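Local coordinates for EDTA monooxygenase (PDB 5DQP) that oxidises the chelator EDTA as a monooxygenase of the bacterial luciferase-like family, working with a partner flavin reductase that supplies reduced FMN, at the interface of chains A and B. Coordinates in Å, arbitrary orientation; residue numbers count along the deposited sequence, not the author numbering. Chains: chain A/B, EDTA monooxygenase.

Contact 1: the interface of chains A and B. Residues chain A 101, 103-104, 107, 194, 199; chain B 59-60, 99, 135-136.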
loop_
_atom_site.group_PDB
_atom_site.type_symbol
_atom_site.label_atom_id
_atom_site.label_comp_id
_atom_site.label_asym_id
_atom_site.label_seq_id
_atom_site.Cartn_x
_atom_site.Cartn_y
_atom_site.Cartn_z
ATOM N N LEU A 101 5.592 2.170 -11.649
ATOM C CA LEU A 101 6.815 1.445 -11.983
ATOM C C LEU A 101 6.582 -0.057 -11.806
ATOM O O LEU A 101 6.154 -0.481 -10.728
ATOM C CB LEU A 101 7.951 1.918 -11.101
ATOM C CG LEU A 101 8.142 3.429 -11.264
ATOM C CD1 LEU A 101 9.077 3.990 -10.210
ATOM C CD2 LEU A 101 8.692 3.728 -12.700
ATOM N N TYR A 103 8.421 -2.696 -11.238
ATOM C CA TYR A 103 9.059 -3.446 -10.165
ATOM C C TYR A 103 8.415 -3.093 -8.834
ATOM O O TYR A 103 8.122 -3.976 -8.013
ATOM C CB TYR A 103 10.561 -3.174 -10.166
ATOM C CG TYR A 103 11.349 -4.087 -9.261
ATOM C CD1 TYR A 103 11.536 -3.764 -7.928
ATOM C CD2 TYR A 103 11.907 -5.259 -9.739
ATOM C CE1 TYR A 103 12.246 -4.581 -7.093
ATOM C CE2 TYR A 103 12.615 -6.085 -8.912
ATOM C CZ TYR A 103 12.781 -5.731 -7.581
ATOM O OH TYR A 103 13.495 -6.511 -6.707
ATOM N N THR A 104 8.124 -1.810 -8.635
ATOM C CA THR A 104 7.412 -1.387 -7.441
ATOM C C THR A 104 6.030 -2.031 -7.360
ATOM O O THR A 104 5.664 -2.611 -6.332
ATOM C CB THR A 104 7.310 0.129 -7.426
ATOM O OG1 THR A 104 8.639 0.672 -7.367
ATOM C CG2 THR A 104 6.528 0.573 -6.205
ATOM N N ARG A 107 6.125 -5.802 -6.671
ATOM C CA ARG A 107 6.587 -6.044 -5.318
ATOM C C ARG A 107 5.528 -5.678 -4.277
ATOM O O ARG A 107 5.385 -6.363 -3.256
ATOM C CB ARG A 107 7.865 -5.241 -5.124
ATOM C CG ARG A 107 8.150 -4.858 -3.740
ATOM C CD ARG A 107 9.449 -4.099 -3.660
ATOM N NE ARG A 107 10.155 -4.530 -2.469
ATOM C CZ ARG A 107 10.886 -3.734 -1.709
ATOM N NH1 ARG A 107 11.491 -4.235 -0.649
ATOM N NH2 ARG A 107 11.009 -2.443 -2.008
ATOM N N VAL A 194 13.873 -3.932 -17.211
ATOM C CA VAL A 194 13.793 -4.390 -15.827
ATOM C C VAL A 194 14.587 -5.681 -15.674
ATOM O O VAL A 194 14.252 -6.690 -16.294
ATOM C CB VAL A 194 12.330 -4.621 -15.407
ATOM C CG1 VAL A 194 12.273 -5.271 -14.039
ATOM C CG2 VAL A 194 11.507 -3.310 -15.472
ATOM N N ASN A 199 12.248 -9.214 -5.140
ATOM C CA ASN A 199 12.592 -9.566 -3.767
ATOM C C ASN A 199 11.365 -9.928 -2.917
ATOM O O ASN A 199 11.346 -9.698 -1.706
ATOM C CB ASN A 199 13.399 -8.440 -3.120
ATOM C CG ASN A 199 12.618 -7.148 -2.994
ATOM O OD1 ASN A 199 11.567 -6.968 -3.608
ATOM N ND2 ASN A 199 13.144 -6.228 -2.205
ATOM N N PRO B 59 14.869 -2.049 -2.923
ATOM C CA PRO B 59 14.110 -2.894 -3.883
ATOM C C PRO B 59 15.042 -3.766 -4.712
ATOM O O PRO B 59 15.225 -3.590 -5.929
ATOM C CB PRO B 59 13.379 -1.855 -4.742
ATOM C CG PRO B 59 13.695 -0.454 -4.090
ATOM C CD PRO B 59 14.973 -0.648 -3.366
ATOM N N GLN B 60 15.689 -4.718 -4.058
ATOM C CA GLN B 60 16.470 -5.704 -4.797
ATOM C C GLN B 60 16.583 -6.951 -3.944
ATOM O O GLN B 60 16.350 -6.910 -2.730
ATOM C CB GLN B 60 17.863 -5.183 -5.164
ATOM C CG GLN B 60 18.648 -4.588 -4.002
ATOM C CD GLN B 60 19.397 -5.611 -3.169
ATOM O OE1 GLN B 60 19.567 -6.756 -3.580
ATOM N NE2 GLN B 60 19.840 -5.198 -1.969
ATOM N N PHE B 99 14.123 6.078 -7.108
ATOM C CA PHE B 99 13.327 5.191 -7.913
ATOM C C PHE B 99 11.903 5.123 -7.374
ATOM O O PHE B 99 11.419 4.108 -7.023
ATOM C CB PHE B 99 14.014 3.815 -8.032
ATOM C CG PHE B 99 15.378 3.887 -8.648
ATOM C CD1 PHE B 99 15.524 4.136 -9.984
ATOM C CD2 PHE B 99 16.495 3.764 -7.894
ATOM C CE1 PHE B 99 16.753 4.240 -10.566
ATOM C CE2 PHE B 99 17.730 3.853 -8.463
ATOM C CZ PHE B 99 17.864 4.095 -9.805
ATOM N N ASN B 135 16.754 -2.715 -11.652
ATOM C CA ASN B 135 15.373 -3.156 -11.647
ATOM C C ASN B 135 14.432 -2.085 -12.144
ATOM O O ASN B 135 13.235 -2.355 -12.283
ATOM C CB ASN B 135 14.965 -3.596 -10.239
ATOM C CG ASN B 135 15.612 -4.896 -9.842
ATOM O OD1 ASN B 135 15.856 -5.750 -10.691
ATOM N ND2 ASN B 135 15.879 -5.064 -8.547
ATOM N N TYR B 136 14.946 -0.874 -12.365
ATOM C CA TYR B 136 14.189 0.234 -12.921
ATOM C C TYR B 136 14.738 0.667 -14.269
ATOM O O TYR B 136 14.346 1.717 -14.778
ATOM C CB TYR B 136 14.157 1.402 -11.929
ATOM C CG TYR B 136 13.428 0.991 -10.676
ATOM C CD1 TYR B 136 14.090 0.342 -9.636
ATOM C CD2 TYR B 136 12.065 1.210 -10.558
ATOM C CE1 TYR B 136 13.400 -0.057 -8.506
ATOM C CE2 TYR B 136 11.363 0.815 -9.437
ATOM C CZ TYR B 136 12.030 0.187 -8.412
ATOM O OH TYR B 136 11.312 -0.206 -7.302
HETATM O O HOH W 1 10.318 -1.076 -12.632
HETATM O O HOH W 2 8.852 3.123 -6.328
#
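A:Tyr103 and B:Asn135 meet face to face, the phenol ring and the side-chain amide lying nearly parallel, with 8° between their planes. B:Asn135 CB sits over the ring toward its rim, 3.7 Å from the centroid in a CH-pi contact, and the amide then runs on across the ring so that ND2 lies 3.3 Å from A:Tyr103 CZ. The tyrosine is offered to the partner by a first torsion that puts CG anti to the backbone N (chi1 -169°). A bond within chain B helps fix the rotation of the amide, and so its parallel lie against the ring: B:Asn135 ND2 donates to the carbonyl B:Pro59 O at 3.1 Å, with the acceptor close to the amide plane. The same carbonyl oxygen stands 3.3 Å from A:Tyr103 CE1, and the proline ring touches that rim carbon with its CB. The amide and the proline carbonyl, tied together within chain B, make a seat for the ring of the other chain that may be in place before the chains meet.

B:Tyr136 works differently, coming at chain A with its tip and one edge. Its phenol OH and A:Thr104 OG1 share a hydrogen bond of 2.8 Å, its direction not fixed by the geometry, and A:Leu101 CB lies at the edge of the ring in its plane. One face of this ring is backed within chain B by B:Phe99 CB, 3.7 Å above its plane and over its centre, a second-shell support that should restrict tilting. Water extends the polar contact: water 2 joins A:Thr104 OG1 to the carbonyl B:Phe99 O, while water 1 joins A:Tyr103 N to the carbonyl B:Asn135 O. Nearby, A:Arg107 turns one face of its guanidinium to B:Pro59 CA, which lies off-centre toward the rim of the group.

On chain A the patch is built mainly on the first turns of helix 102-115, with A:Leu101 just before it; chain B answers with loop residues, B:Asn135 and B:Tyr136 lying where helix 130-135 gives way to loop.

Contact 2: the interface of chains A and B. Residues chain A 76-77, 80, 108, 111-112, 115; chain B 74, 76-77, 80, 108.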
loop_
_atom_site.group_PDB
_atom_site.type_symbol
_atom_site.label_atom_id
_atom_site.label_comp_id
_atom_site.label_asym_id
_atom_site.label_seq_id
_atom_site.Cartn_x
_atom_site.Cartn_y
_atom_site.Cartn_z
ATOM N N ILE A 76 -3.594 -0.043 -2.272
ATOM C CA ILE A 76 -2.675 -1.074 -1.780
ATOM C C ILE A 76 -2.459 -0.904 -0.278
ATOM O O ILE A 76 -2.546 -1.871 0.490
ATOM C CB ILE A 76 -1.344 -1.032 -2.564
ATOM C CG1 ILE A 76 -1.594 -1.161 -4.079
ATOM C CG2 ILE A 76 -0.425 -2.162 -2.145
ATOM C CD1 ILE A 76 -0.313 -1.078 -4.964
ATOM N N VAL A 77 -2.217 0.339 0.169
ATOM C CA VAL A 77 -2.055 0.643 1.601
ATOM C C VAL A 77 -3.320 0.294 2.384
ATOM O O VAL A 77 -3.268 -0.404 3.408
ATOM C CB VAL A 77 -1.676 2.129 1.768
ATOM C CG1 VAL A 77 -1.847 2.624 3.200
ATOM C CG2 VAL A 77 -0.269 2.372 1.247
ATOM N N ALA A 80 -3.794 -3.431 2.687
ATOM C CA ALA A 80 -2.864 -3.998 3.667
ATOM C C ALA A 80 -3.356 -3.795 5.096
ATOM O O ALA A 80 -3.228 -4.694 5.933
ATOM C CB ALA A 80 -1.473 -3.377 3.495
ATOM N N GLN A 108 4.762 -4.618 -4.527
ATOM C CA GLN A 108 3.763 -4.198 -3.554
ATOM C C GLN A 108 2.523 -5.097 -3.590
ATOM O O GLN A 108 2.012 -5.487 -2.537
ATOM C CB GLN A 108 3.414 -2.730 -3.789
ATOM C CG GLN A 108 4.509 -1.791 -3.333
ATOM C CD GLN A 108 4.088 -0.331 -3.428
ATOM O OE1 GLN A 108 3.189 0.006 -4.193
ATOM N NE2 GLN A 108 4.736 0.539 -2.649
ATOM N N SER A 111 3.730 -8.396 -2.079
ATOM C CA SER A 111 3.876 -8.296 -0.635
ATOM C C SER A 111 2.527 -8.391 0.049
ATOM O O SER A 111 2.387 -9.086 1.056
ATOM C CB SER A 111 4.550 -6.976 -0.229
ATOM O OG SER A 111 5.816 -6.799 -0.822
ATOM N N VAL A 112 1.531 -7.645 -0.443
ATOM C CA VAL A 112 0.291 -7.610 0.302
ATOM C C VAL A 112 -0.407 -8.946 0.165
ATOM O O VAL A 112 -1.070 -9.413 1.105
ATOM C CB VAL A 112 -0.600 -6.421 -0.126
ATOM C CG1 VAL A 112 -1.227 -6.646 -1.510
ATOM C CG2 VAL A 112 -1.662 -6.167 0.935
ATOM N N LEU A 115 1.624 -11.312 2.537
ATOM C CA LEU A 115 1.385 -10.929 3.923
ATOM C C LEU A 115 -0.025 -11.259 4.377
ATOM O O LEU A 115 -0.235 -11.542 5.566
ATOM C CB LEU A 115 1.635 -9.441 4.131
ATOM C CG LEU A 115 3.069 -9.028 4.401
ATOM C CD1 LEU A 115 3.102 -7.522 4.302
ATOM C CD2 LEU A 115 3.570 -9.524 5.792
ATOM N N ASP B 74 7.861 -5.059 0.736
ATOM C CA ASP B 74 7.788 -3.608 0.615
ATOM C C ASP B 74 7.393 -3.020 1.963
ATOM O O ASP B 74 6.384 -3.453 2.538
ATOM C CB ASP B 74 6.765 -3.223 -0.453
ATOM C CG ASP B 74 6.592 -1.735 -0.566
ATOM O OD1 ASP B 74 5.844 -1.146 0.259
ATOM O OD2 ASP B 74 7.196 -1.160 -1.491
ATOM N N ILE B 76 6.207 -0.106 3.093
ATOM C CA ILE B 76 4.947 0.624 3.206
ATOM C C ILE B 76 3.790 -0.343 3.435
ATOM O O ILE B 76 2.952 -0.131 4.318
ATOM C CB ILE B 76 4.696 1.492 1.958
ATOM C CG1 ILE B 76 5.866 2.471 1.731
ATOM C CG2 ILE B 76 3.377 2.262 2.144
ATOM C CD1 ILE B 76 5.625 3.463 0.524
ATOM N N VAL B 77 3.725 -1.405 2.625
ATOM C CA VAL B 77 2.726 -2.464 2.803
ATOM C C VAL B 77 2.864 -3.114 4.177
ATOM O O VAL B 77 1.888 -3.261 4.915
ATOM C CB VAL B 77 2.855 -3.498 1.666
ATOM C CG1 VAL B 77 2.051 -4.773 1.971
ATOM C CG2 VAL B 77 2.393 -2.846 0.322
ATOM N N ALA B 80 1.729 -0.809 6.900
ATOM C CA ALA B 80 0.281 -0.689 6.914
ATOM C C ALA B 80 -0.347 -1.892 7.621
ATOM O O ALA B 80 -1.247 -1.736 8.453
ATOM C CB ALA B 80 -0.228 -0.551 5.484
ATOM N N GLN B 108 1.024 7.282 -0.793
ATOM C CA GLN B 108 1.120 6.085 0.038
ATOM C C GLN B 108 1.567 6.426 1.461
ATOM O O GLN B 108 0.996 5.916 2.427
ATOM C CB GLN B 108 2.041 5.058 -0.640
ATOM C CG GLN B 108 1.414 4.523 -1.952
ATOM C CD GLN B 108 2.215 3.425 -2.669
ATOM O OE1 GLN B 108 3.412 3.268 -2.472
ATOM N NE2 GLN B 108 1.530 2.648 -3.496
#
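A:Gln108 and B:Gln108 reach toward each other tip to tip and exchange a reciprocal pair of amide hydrogen bonds. A:Gln108 NE2 donates to B:Gln108 OE1 at 3.0 Å, and B:Gln108 NE2 returns a bond to A:Gln108 OE1 at 3.2 Å. The amides are twisted 40° against each other, each donor somewhat tilted from the carbonyl plane it meets. Both glutamine side chains are extended beyond CG (chi2 -174° in A:Gln108), which carries the amides across to one another.

The A:Gln108 amide nitrogen also donates to the carboxylate oxygen B:Asp74 OD2, approaching from above the carboxylate plane at 3.2 Å; two acceptors therefore grip this nitrogen. B:Asp74 is steadied in turn by B:Val77 N, which bonds the anti lone pair of OD1 in a helix N-cap arrangement. Its own backbone N donates to the hydroxyl A:Ser111 OG at 3.1 Å.

Apolar contacts fill in beside these bonds. B:Val77 divides its branches: CG1 packs 3.7 Å from A:Val112 CA and also against A:Leu115 CD1, whereas CG2 meets A:Ile76 CG2. A:Val77 CG2 touches B:Ile76 CG2 in the exchanged arrangement, and the methyls A:Ala80 CB and B:Ala80 CB meet at 3.7 Å.

The alanine methyls let the two copies of helix 75-85 pack closely, with valine and isoleucine branches beside them, while the paired glutamines tie the copies of helix 102-115, a joint that probably helps hold the dimer.

Contact 1 and contact 2 lie side by side in one two-fold symmetric interface, the centres of their C-alpha atoms about 14 Å apart. Helix 102-115 of chain A runs through both: its beginning serves contact 1, and its later turns serve contact 2. A:Arg107 and A:Gln108, neighbours in sequence, face the two patches. Contact 2 includes the same residues from both chains and so lies near the symmetry axis, whereas contact 1 lies farther out, so that its chain-exchanged twin is a separate patch. Together they suggest a continuous joint in which helix 102-115 of chain A meets loops of chain B at one end and helices near the axis.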